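Local coordinates for protein beta-phosphoglucomutase (PDB 3DV9) that probably interconverts beta-glucose 1-phosphate and glucose 6-phosphate, as a putative magnesium-dependent beta-phosphoglucomutase of the haloacid dehalogenase family, at residues 121-132 with 148-158; 41-52 with 92-101. One frame throughout, in Å; residues are numbered along the deposited sequence.

Contact 1 of 2, residues 121-132 with 148-158; sequences KSEGLTPMVVTG and GIFQANLMVTA. With PO4 (phosphate ion), chain C.
The Phe150 ring lies flat against Val129, whose CG2 sits over its centre, 3.3 Å from the Phe150 centroid and 15° off the normal. That methyl gets there because it stands anti to the carbonyl carbon; Ile149 CG2 covers the opposite face of the ring, and Pro127 CB approaches Phe150 CE1 obliquely. Further along, the chains pair in parallel: Val156 N donates to Val129 O at 2.8 Å, and Thr131 N returns a bond to Val156 O. This joins strand 126-130 to the outermost strand 155-156 of the Rossmann-like HAD sheet. Where they diverge, a water accepts from Gln151 N and lies within hydrogen-bonding distance of Pro127 O and Leu154 O. At the other end Lys121, bent at chi2 (84°), brings NZ 3.0 Å from Ile149 O, above that carbonyl's plane, and 3.2 Å from Gly148 O, on a lone pair. With an alanine here both carbonyls are likely to lose their shared donor, leaving the 148-149 loop less firmly held to the helix end. Past the strand, Thr131 OG1 lies 3.0 Å from O1 of a phosphate ion, probably from the crystallisation liquor, and is hydrogen-bonded to Ser133 N, while Gly132 N bonds weakly to phosphate O3.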
loop_
_atom_site.group_PDB
_atom_site.type_symbol
_atom_site.label_atom_id
_atom_site.label_comp_id
_atom_site.label_asym_id
_atom_site.label_seq_id
_atom_site.Cartn_x
_atom_site.Cartn_y
_atom_site.Cartn_z
ATOM N N LYS A 121 -16.907 3.812 5.720
ATOM C CA LYS A 121 -17.368 5.172 6.089
ATOM C C LYS A 121 -18.737 5.123 6.806
ATOM O O LYS A 121 -18.925 5.795 7.825
ATOM C CB LYS A 121 -17.330 6.107 4.853
ATOM C CG LYS A 121 -17.350 7.609 5.088
ATOM C CD LYS A 121 -15.927 8.142 5.388
ATOM C CE LYS A 121 -16.028 9.565 5.910
ATOM N NZ LYS A 121 -14.870 10.392 5.460
ATOM N N SER A 122 -19.663 4.304 6.315
ATOM C CA SER A 122 -21.001 4.152 6.893
ATOM C C SER A 122 -20.949 3.658 8.349
ATOM O O SER A 122 -21.806 4.019 9.195
ATOM C CB SER A 122 -21.821 3.153 6.066
ATOM O OG SER A 122 -23.156 3.086 6.549
ATOM N N GLU A 123 -19.957 2.826 8.634
ATOM C CA GLU A 123 -19.813 2.204 9.943
ATOM C C GLU A 123 -19.182 3.148 10.947
ATOM O O GLU A 123 -19.004 2.788 12.112
ATOM C CB GLU A 123 -18.972 0.926 9.828
ATOM C CG GLU A 123 -19.712 -0.237 9.209
ATOM C CD GLU A 123 -20.854 -0.746 10.082
ATOM O OE1 GLU A 123 -20.698 -0.813 11.317
ATOM O OE2 GLU A 123 -21.917 -1.080 9.524
ATOM N N GLY A 124 -18.835 4.364 10.509
ATOM C CA GLY A 124 -18.239 5.326 11.414
ATOM C C GLY A 124 -16.745 5.200 11.543
ATOM O O GLY A 124 -16.144 5.829 12.416
ATOM N N LEU A 125 -16.152 4.341 10.708
ATOM C CA LEU A 125 -14.699 4.158 10.659
ATOM C C LEU A 125 -14.002 5.218 9.800
ATOM O O LEU A 125 -14.607 5.818 8.901
ATOM C CB LEU A 125 -14.342 2.750 10.149
ATOM C CG LEU A 125 -14.951 1.561 10.930
ATOM C CD1 LEU A 125 -14.767 0.238 10.207
ATOM C CD2 LEU A 125 -14.344 1.483 12.307
ATOM N N THR A 126 -12.709 5.430 10.072
ATOM C CA THR A 126 -11.930 6.434 9.364
ATOM C C THR A 126 -11.035 5.828 8.300
ATOM O O THR A 126 -10.052 5.169 8.634
ATOM C CB THR A 126 -11.047 7.193 10.362
ATOM O OG1 THR A 126 -11.897 7.804 11.334
ATOM C CG2 THR A 126 -10.148 8.227 9.623
ATOM N N PRO A 127 -11.388 6.013 7.007
ATOM C CA PRO A 127 -10.494 5.503 5.991
ATOM C C PRO A 127 -9.301 6.470 5.852
ATOM O O PRO A 127 -9.470 7.685 5.995
ATOM C CB PRO A 127 -11.367 5.512 4.720
ATOM C CG PRO A 127 -12.775 5.827 5.167
ATOM C CD PRO A 127 -12.595 6.624 6.414
HETATM N N MSE A 128 -8.114 5.925 5.598
HETATM C CA MSE A 128 -6.931 6.762 5.340
HETATM C C MSE A 128 -6.228 6.187 4.126
HETATM O O MSE A 128 -6.346 4.986 3.847
HETATM C CB MSE A 128 -5.967 6.789 6.550
HETATM C CG MSE A 128 -6.645 7.197 7.879
HETATM SE SE MSE A 128 -5.316 7.404 9.307
HETATM C CE MSE A 128 -4.292 8.868 8.513
ATOM N N VAL A 129 -5.507 7.043 3.424
ATOM C CA VAL A 129 -4.645 6.598 2.301
ATOM C C VAL A 129 -3.200 6.725 2.717
ATOM O O VAL A 129 -2.815 7.747 3.288
ATOM C CB VAL A 129 -4.870 7.424 1.022
ATOM C CG1 VAL A 129 -3.974 6.877 -0.107
ATOM C CG2 VAL A 129 -6.282 7.367 0.622
ATOM N N VAL A 130 -2.402 5.684 2.432
ATOM C CA VAL A 130 -0.960 5.662 2.742
ATOM C C VAL A 130 -0.156 5.216 1.512
ATOM O O VAL A 130 -0.185 4.034 1.129
ATOM C CB VAL A 130 -0.648 4.713 3.895
ATOM C CG1 VAL A 130 0.884 4.738 4.192
ATOM C CG2 VAL A 130 -1.502 5.041 5.122
ATOM N N THR A 131 0.574 6.142 0.905
ATOM C CA THR A 131 1.170 5.843 -0.409
ATOM C C THR A 131 2.592 6.321 -0.488
ATOM O O THR A 131 2.936 7.346 0.103
ATOM C CB THR A 131 0.297 6.395 -1.573
ATOM O OG1 THR A 131 0.903 6.054 -2.826
ATOM C CG2 THR A 131 0.145 7.911 -1.467
ATOM N N GLY A 132 3.411 5.500 -1.148
ATOM C CA GLY A 132 4.788 5.830 -1.463
ATOM C C GLY A 132 4.801 6.640 -2.734
ATOM O O GLY A 132 5.867 7.026 -3.219
ATOM N N GLY A 148 -15.936 12.166 -0.981
ATOM C CA GLY A 148 -16.107 12.366 0.451
ATOM C C GLY A 148 -15.542 11.285 1.365
ATOM O O GLY A 148 -15.824 11.287 2.572
ATOM N N ILE A 149 -14.740 10.373 0.810
ATOM C CA ILE A 149 -14.227 9.234 1.592
ATOM C C ILE A 149 -12.967 9.639 2.356
ATOM O O ILE A 149 -12.863 9.359 3.553
ATOM C CB ILE A 149 -13.942 7.977 0.700
ATOM C CG1 ILE A 149 -15.243 7.519 -0.013
ATOM C CG2 ILE A 149 -13.175 6.843 1.512
ATOM C CD1 ILE A 149 -16.342 7.078 0.923
ATOM N N PHE A 150 -12.018 10.287 1.675
ATOM C CA PHE A 150 -10.722 10.609 2.276
ATOM C C PHE A 150 -10.582 12.074 2.624
ATOM O O PHE A 150 -11.196 12.926 1.980
ATOM C CB PHE A 150 -9.560 10.198 1.375
ATOM C CG PHE A 150 -9.560 8.738 1.048
ATOM C CD1 PHE A 150 -9.225 7.798 2.047
ATOM C CD2 PHE A 150 -9.962 8.304 -0.213
ATOM C CE1 PHE A 150 -9.245 6.427 1.768
ATOM C CE2 PHE A 150 -9.989 6.950 -0.519
ATOM C CZ PHE A 150 -9.630 6.004 0.469
ATOM N N GLN A 151 -9.744 12.337 3.629
ATOM C CA GLN A 151 -9.477 13.688 4.158
ATOM C C GLN A 151 -7.974 14.013 4.065
ATOM O O GLN A 151 -7.151 13.155 4.353
ATOM C CB GLN A 151 -9.908 13.743 5.636
ATOM C CG GLN A 151 -11.379 14.066 5.907
ATOM C CD GLN A 151 -11.611 14.757 7.265
ATOM O OE1 GLN A 151 -12.126 14.142 8.206
ATOM N NE2 GLN A 151 -11.236 16.034 7.368
ATOM N N ALA A 152 -7.615 15.262 3.718
ATOM C CA ALA A 152 -6.202 15.716 3.615
ATOM C C ALA A 152 -5.377 15.584 4.875
ATOM O O ALA A 152 -4.163 15.313 4.834
ATOM C CB ALA A 152 -6.160 17.183 3.158
ATOM N N ASN A 153 -6.008 15.841 6.008
ATOM C CA ASN A 153 -5.292 15.693 7.255
ATOM C C ASN A 153 -5.096 14.206 7.580
ATOM O O ASN A 153 -4.318 13.861 8.472
ATOM C CB ASN A 153 -5.981 16.483 8.381
ATOM C CG ASN A 153 -7.429 16.092 8.564
ATOM O OD1 ASN A 153 -8.255 16.242 7.630
ATOM N ND2 ASN A 153 -7.761 15.617 9.784
ATOM N N LEU A 154 -5.756 13.338 6.802
ATOM C CA LEU A 154 -5.769 11.895 7.069
ATOM C C LEU A 154 -5.220 11.069 5.892
ATOM O O LEU A 154 -5.762 10.016 5.506
ATOM C CB LEU A 154 -7.173 11.435 7.467
ATOM C CG LEU A 154 -7.776 12.166 8.674
ATOM C CD1 LEU A 154 -9.199 11.701 8.892
ATOM C CD2 LEU A 154 -6.920 11.948 9.922
HETATM N N MSE A 155 -4.110 11.571 5.366
HETATM C CA MSE A 155 -3.421 10.939 4.253
HETATM C C MSE A 155 -1.926 11.000 4.469
HETATM O O MSE A 155 -1.409 11.927 5.084
HETATM C CB MSE A 155 -3.756 11.636 2.947
HETATM C CG MSE A 155 -5.040 11.172 2.309
HETATM SE SE MSE A 155 -5.445 12.372 0.864
HETATM C CE MSE A 155 -3.705 12.393 -0.034
ATOM N N VAL A 156 -1.230 9.998 3.953
ATOM C CA VAL A 156 0.216 9.946 4.077
ATOM C C VAL A 156 0.743 9.661 2.675
ATOM O O VAL A 156 0.359 8.669 2.044
ATOM C CB VAL A 156 0.690 8.871 5.102
ATOM C CG1 VAL A 156 2.211 8.745 5.112
ATOM C CG2 VAL A 156 0.184 9.177 6.533
ATOM N N THR A 157 1.591 10.564 2.192
ATOM C CA THR A 157 2.163 10.439 0.861
ATOM C C THR A 157 3.685 10.553 0.921
ATOM O O THR A 157 4.263 10.866 1.982
ATOM C CB THR A 157 1.600 11.522 -0.102
ATOM O OG1 THR A 157 2.172 12.798 0.224
ATOM C CG2 THR A 157 0.071 11.611 -0.036
ATOM N N ALA A 158 4.319 10.356 -0.236
ATOM C CA ALA A 158 5.766 10.417 -0.339
ATOM C C ALA A 158 6.334 11.667 0.335
ATOM O O ALA A 158 7.410 11.602 0.924
ATOM C CB ALA A 158 6.206 10.313 -1.800
HETATM P P PO4 C . 1.854 2.314 -3.352
HETATM O O1 PO4 C . 0.602 3.131 -3.105
HETATM O O2 PO4 C . 1.514 0.930 -3.831
HETATM O O3 PO4 C . 2.695 2.220 -2.076
HETATM O O4 PO4 C . 2.755 2.971 -4.391
HETATM O O HOH W 1 -11.167 9.831 5.929
HETATM O O HOH W 2 -8.271 10.116 4.686
#

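Contact 2 of 2, residues 41-52 with 92-101; sequences HAESWHKIMKRF and AIYQAKTEEF
Lys97 lays its aliphatic chain over the indole of Trp45, with CD 3.7 Å from the centroid of the five-membered ring of Trp45. The chain leaves with CG anti to the backbone N, then bends at each later torsion, which carries NZ past the indole to the edge of the His41 imidazole, 3.0 Å from His41 ND1. Phe101 CE1 covers one face of that imidazole, the two ring planes inclined at 35°.

Helices 38-51 and 87-101 belong to the helical cap that HAD phosphatases and mutases of this type carry beside the core; the short segments run at 135° to each other, their axes 8.9 Å apart at closest. Knobs-into-holes packing makes the tight part. Ile48 drops between Ile93, Ala96, Lys97 and Glu100, its CG2 3.7 Å from Ala96 CB, while Lys97 fills the reciprocal hole made by His41, Ser44, Trp45 and Ile48. At the end of the first helix the Phe52 ring takes Ile93 CG1 over the centre of one face, 3.5 Å from the centroid of the Phe52 ring, with Ala96 CB at its edge.

The solvent side is looser and polar. Extended Lys47 reaches Glu100 OE2 with NZ at 3.1 Å, a salt bridge with a weak hydrogen bond. Arg51 NH2 stands at a long 3.7 Å from Glu100 OE1, its guanidinium turned 85° from the carboxylate; Lys103 also pairs with OE1. A water joins Arg51 NH1 to Ala96 O.

His41 NE2 makes a weak hydrogen bond to Asp31, a magnesium ligand, so the aromatic and lysine contacts at this end may influence how His41 is held toward the metal site, whereas the charge network around Glu100 ties the helices together at the surface.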
loop_
_atom_site.group_PDB
_atom_site.type_symbol
_atom_site.label_atom_id
_atom_site.label_comp_id
_atom_site.label_asym_id
_atom_site.label_seq_id
_atom_site.Cartn_x
_atom_site.Cartn_y
_atom_site.Cartn_z
ATOM N N HIS A 41 2.641 2.125 -13.787
ATOM C CA HIS A 41 3.852 2.417 -12.995
ATOM C C HIS A 41 5.012 1.468 -13.390
ATOM O O HIS A 41 6.132 1.897 -13.613
ATOM C CB HIS A 41 3.596 2.262 -11.490
ATOM C CG HIS A 41 2.859 3.399 -10.851
ATOM N ND1 HIS A 41 3.407 4.658 -10.701
ATOM C CD2 HIS A 41 1.656 3.438 -10.234
ATOM C CE1 HIS A 41 2.541 5.438 -10.074
ATOM N NE2 HIS A 41 1.477 4.718 -9.762
ATOM N N ALA A 42 4.743 0.168 -13.438
ATOM C CA ALA A 42 5.784 -0.825 -13.817
ATOM C C ALA A 42 6.395 -0.616 -15.206
ATOM O O ALA A 42 7.634 -0.659 -15.371
ATOM C CB ALA A 42 5.214 -2.270 -13.674
ATOM N N GLU A 43 5.536 -0.438 -16.208
ATOM C CA GLU A 43 5.988 -0.122 -17.566
ATOM C C GLU A 43 6.776 1.197 -17.634
ATOM O O GLU A 43 7.835 1.229 -18.275
ATOM C CB GLU A 43 4.805 -0.120 -18.544
ATOM C CG GLU A 43 5.191 0.146 -20.026
ATOM C CD GLU A 43 6.119 -0.913 -20.597
ATOM O OE1 GLU A 43 6.339 -1.943 -19.939
ATOM O OE2 GLU A 43 6.631 -0.739 -21.715
ATOM N N SER A 44 6.282 2.250 -16.974
ATOM C CA SER A 44 6.973 3.552 -16.929
ATOM C C SER A 44 8.332 3.450 -16.273
ATOM O O SER A 44 9.320 4.013 -16.769
ATOM C CB SER A 44 6.145 4.610 -16.201
ATOM O OG SER A 44 4.923 4.810 -16.881
ATOM N N TRP A 45 8.400 2.746 -15.149
ATOM C CA TRP A 45 9.686 2.583 -14.478
ATOM C C TRP A 45 10.627 1.811 -15.399
ATOM O O TRP A 45 11.791 2.200 -15.562
ATOM C CB TRP A 45 9.557 1.818 -13.174
ATOM C CG TRP A 45 9.360 2.680 -12.000
ATOM C CD1 TRP A 45 8.216 2.793 -11.237
ATOM C CD2 TRP A 45 10.314 3.580 -11.425
ATOM N NE1 TRP A 45 8.418 3.685 -10.215
ATOM C CE2 TRP A 45 9.696 4.183 -10.305
ATOM C CE3 TRP A 45 11.640 3.924 -11.741
ATOM C CZ2 TRP A 45 10.358 5.133 -9.504
ATOM C CZ3 TRP A 45 12.298 4.840 -10.937
ATOM C CH2 TRP A 45 11.654 5.447 -9.840
ATOM N N HIS A 46 10.128 0.723 -15.988
ATOM C CA HIS A 46 10.964 -0.136 -16.823
ATOM C C HIS A 46 11.561 0.654 -18.006
ATOM O O HIS A 46 12.784 0.600 -18.284
ATOM C CB HIS A 46 10.160 -1.317 -17.360
ATOM C CG HIS A 46 10.871 -2.031 -18.460
ATOM N ND1 HIS A 46 12.033 -2.739 -18.249
ATOM C CD2 HIS A 46 10.620 -2.098 -19.784
ATOM C CE1 HIS A 46 12.453 -3.233 -19.398
ATOM N NE2 HIS A 46 11.626 -2.841 -20.346
ATOM N N LYS A 47 10.686 1.383 -18.690
ATOM C CA LYS A 47 11.044 2.135 -19.883
ATOM C C LYS A 47 11.983 3.307 -19.586
ATOM O O LYS A 47 12.944 3.526 -20.330
ATOM C CB LYS A 47 9.765 2.617 -20.565
ATOM C CG LYS A 47 9.954 3.437 -21.837
ATOM C CD LYS A 47 8.592 3.816 -22.394
ATOM C CE LYS A 47 8.708 4.850 -23.480
ATOM N NZ LYS A 47 7.479 4.800 -24.316
ATOM N N ILE A 48 11.704 4.053 -18.506
ATOM C CA ILE A 48 12.520 5.199 -18.142
ATOM C C ILE A 48 13.911 4.773 -17.637
ATOM O O ILE A 48 14.919 5.374 -17.972
ATOM C CB ILE A 48 11.784 6.091 -17.114
ATOM C CG1 ILE A 48 10.582 6.762 -17.771
ATOM C CG2 ILE A 48 12.745 7.118 -16.464
ATOM C CD1 ILE A 48 10.835 7.189 -19.221
HETATM N N MSE A 49 13.952 3.749 -16.803
HETATM C CA MSE A 49 15.221 3.169 -16.374
HETATM C C MSE A 49 16.064 2.730 -17.563
HETATM O O MSE A 49 17.267 2.982 -17.587
HETATM C CB MSE A 49 14.977 2.005 -15.396
HETATM C CG MSE A 49 14.505 2.514 -14.011
HETATM SE SE MSE A 49 15.876 3.588 -13.104
HETATM C CE MSE A 49 16.930 2.149 -12.323
ATOM N N LYS A 50 15.425 2.111 -18.557
ATOM C CA LYS A 50 16.119 1.694 -19.805
ATOM C C LYS A 50 16.740 2.897 -20.529
ATOM O O LYS A 50 17.888 2.822 -21.007
ATOM C CB LYS A 50 15.153 0.938 -20.735
ATOM C CG LYS A 50 15.794 0.370 -21.985
ATOM C CD LYS A 50 14.750 -0.410 -22.783
ATOM C CE LYS A 50 15.277 -0.987 -24.109
ATOM N NZ LYS A 50 15.809 -2.388 -24.008
ATOM N N ARG A 51 15.988 4.000 -20.591
ATOM C CA ARG A 51 16.435 5.227 -21.232
ATOM C C ARG A 51 17.691 5.789 -20.560
ATOM O O ARG A 51 18.539 6.392 -21.228
ATOM C CB ARG A 51 15.334 6.294 -21.175
ATOM C CG ARG A 51 15.674 7.535 -21.956
ATOM C CD ARG A 51 14.614 8.618 -21.726
ATOM N NE ARG A 51 13.327 8.109 -22.227
ATOM C CZ ARG A 51 12.146 8.664 -21.954
ATOM N NH1 ARG A 51 12.072 9.729 -21.174
ATOM N NH2 ARG A 51 11.026 8.114 -22.450
ATOM N N PHE A 52 17.780 5.633 -19.241
ATOM C CA PHE A 52 18.945 6.077 -18.454
ATOM C C PHE A 52 20.058 5.003 -18.367
ATOM O O PHE A 52 21.038 5.157 -17.666
ATOM C CB PHE A 52 18.489 6.532 -17.073
ATOM C CG PHE A 52 17.878 7.897 -17.062
ATOM C CD1 PHE A 52 18.636 9.010 -16.673
ATOM C CD2 PHE A 52 16.537 8.087 -17.431
ATOM C CE1 PHE A 52 18.089 10.276 -16.658
ATOM C CE2 PHE A 52 15.962 9.384 -17.422
ATOM C CZ PHE A 52 16.731 10.469 -17.024
ATOM N N ALA A 92 16.394 13.565 -12.343
ATOM C CA ALA A 92 16.148 13.393 -13.777
ATOM C C ALA A 92 15.307 12.148 -14.063
ATOM O O ALA A 92 14.369 12.181 -14.870
ATOM C CB ALA A 92 17.470 13.317 -14.526
ATOM N N ILE A 93 15.653 11.052 -13.394
ATOM C CA ILE A 93 14.951 9.792 -13.576
ATOM C C ILE A 93 13.525 9.940 -13.044
ATOM O O ILE A 93 12.569 9.638 -13.755
ATOM C CB ILE A 93 15.697 8.630 -12.916
ATOM C CG1 ILE A 93 17.039 8.406 -13.638
ATOM C CG2 ILE A 93 14.802 7.344 -12.888
ATOM C CD1 ILE A 93 18.055 7.497 -12.860
ATOM N N TYR A 94 13.366 10.448 -11.822
ATOM C CA TYR A 94 12.007 10.602 -11.307
ATOM C C TYR A 94 11.140 11.501 -12.207
ATOM O O TYR A 94 9.967 11.169 -12.477
ATOM C CB TYR A 94 11.955 11.058 -9.840
ATOM C CG TYR A 94 10.576 10.818 -9.236
ATOM C CD1 TYR A 94 10.040 9.510 -9.139
ATOM C CD2 TYR A 94 9.781 11.886 -8.794
ATOM C CE1 TYR A 94 8.768 9.281 -8.609
ATOM C CE2 TYR A 94 8.488 11.658 -8.256
ATOM C CZ TYR A 94 7.993 10.352 -8.168
ATOM O OH TYR A 94 6.731 10.114 -7.629
ATOM N N GLN A 95 11.713 12.610 -12.700
ATOM C CA GLN A 95 10.976 13.526 -13.576
ATOM C C GLN A 95 10.527 12.818 -14.855
ATOM O O GLN A 95 9.369 12.936 -15.274
ATOM C CB GLN A 95 11.807 14.778 -13.907
ATOM C CG GLN A 95 11.824 15.834 -12.800
ATOM C CD GLN A 95 12.416 17.178 -13.241
ATOM O OE1 GLN A 95 12.736 17.382 -14.418
ATOM N NE2 GLN A 95 12.570 18.101 -12.286
ATOM N N ALA A 96 11.444 12.076 -15.474
ATOM C CA ALA A 96 11.117 11.366 -16.705
ATOM C C ALA A 96 10.025 10.316 -16.467
ATOM O O ALA A 96 9.143 10.127 -17.308
ATOM C CB ALA A 96 12.373 10.732 -17.331
ATOM N N LYS A 97 10.090 9.654 -15.317
ATOM C CA LYS A 97 9.147 8.608 -14.970
ATOM C C LYS A 97 7.746 9.187 -14.746
ATOM O O LYS A 97 6.741 8.597 -15.176
ATOM C CB LYS A 97 9.630 7.858 -13.730
ATOM C CG LYS A 97 8.730 6.644 -13.341
ATOM C CD LYS A 97 8.215 6.825 -11.950
ATOM C CE LYS A 97 6.794 7.370 -11.933
ATOM N NZ LYS A 97 5.716 6.323 -11.738
ATOM N N THR A 98 7.694 10.310 -14.036
ATOM C CA THR A 98 6.450 11.042 -13.782
ATOM C C THR A 98 5.774 11.409 -15.116
ATOM O O THR A 98 4.582 11.121 -15.317
ATOM C CB THR A 98 6.731 12.334 -12.935
ATOM O OG1 THR A 98 7.241 11.952 -11.651
ATOM C CG2 THR A 98 5.471 13.155 -12.728
ATOM N N GLU A 99 6.558 12.018 -16.015
ATOM C CA GLU A 99 6.085 12.437 -17.336
ATOM C C GLU A 99 5.604 11.247 -18.156
ATOM O O GLU A 99 4.612 11.341 -18.873
ATOM C CB GLU A 99 7.196 13.185 -18.094
ATOM C CG GLU A 99 6.786 13.748 -19.470
ATOM C CD GLU A 99 7.748 14.788 -20.050
ATOM O OE1 GLU A 99 8.614 15.317 -19.316
ATOM O OE2 GLU A 99 7.621 15.105 -21.259
ATOM N N GLU A 100 6.328 10.132 -18.056
ATOM C CA GLU A 100 5.983 8.930 -18.808
ATOM C C GLU A 100 4.660 8.317 -18.330
ATOM O O GLU A 100 3.817 7.928 -19.147
ATOM C CB GLU A 100 7.111 7.892 -18.728
ATOM C CG GLU A 100 6.934 6.707 -19.666
ATOM C CD GLU A 100 6.888 7.089 -21.138
ATOM O OE1 GLU A 100 7.430 8.153 -21.514
ATOM O OE2 GLU A 100 6.308 6.305 -21.926
ATOM N N PHE A 101 4.503 8.213 -17.011
ATOM C CA PHE A 101 3.251 7.728 -16.421
ATOM C C PHE A 101 2.082 8.578 -16.922
ATOM O O PHE A 101 1.032 8.043 -17.308
ATOM C CB PHE A 101 3.306 7.806 -14.894
ATOM C CG PHE A 101 2.073 7.235 -14.199
ATOM C CD1 PHE A 101 2.086 5.941 -13.707
ATOM C CD2 PHE A 101 0.911 8.003 -14.023
ATOM C CE1 PHE A 101 0.971 5.398 -13.070
ATOM C CE2 PHE A 101 -0.216 7.462 -13.386
ATOM C CZ PHE A 101 -0.184 6.151 -12.909
HETATM O O HOH W 3 9.602 10.794 -19.855
#

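After helix 2-16 the chain lays down strand 25-29, the central neighbour of strand 126-130; it ends at the magnesium ligand Asp29, with Asp31 just beyond. The chain then enters the helical part, where contact 2 closes a largely helical loop of 39 residues by bringing helix 87-101 back onto helix 38-51. Only afterwards, at the end of helix 113-122, does contact 1 open; it closes a shorter loop of 15 residues around helix 139-145 and adds the outermost strand 155-156 to the sheet. The two are therefore in series, neither nested nor crossed. Their centres lie about 28 Å apart, yet the side chains of His41 and Thr131 come to about 8 and 7 Å from the magnesium ion.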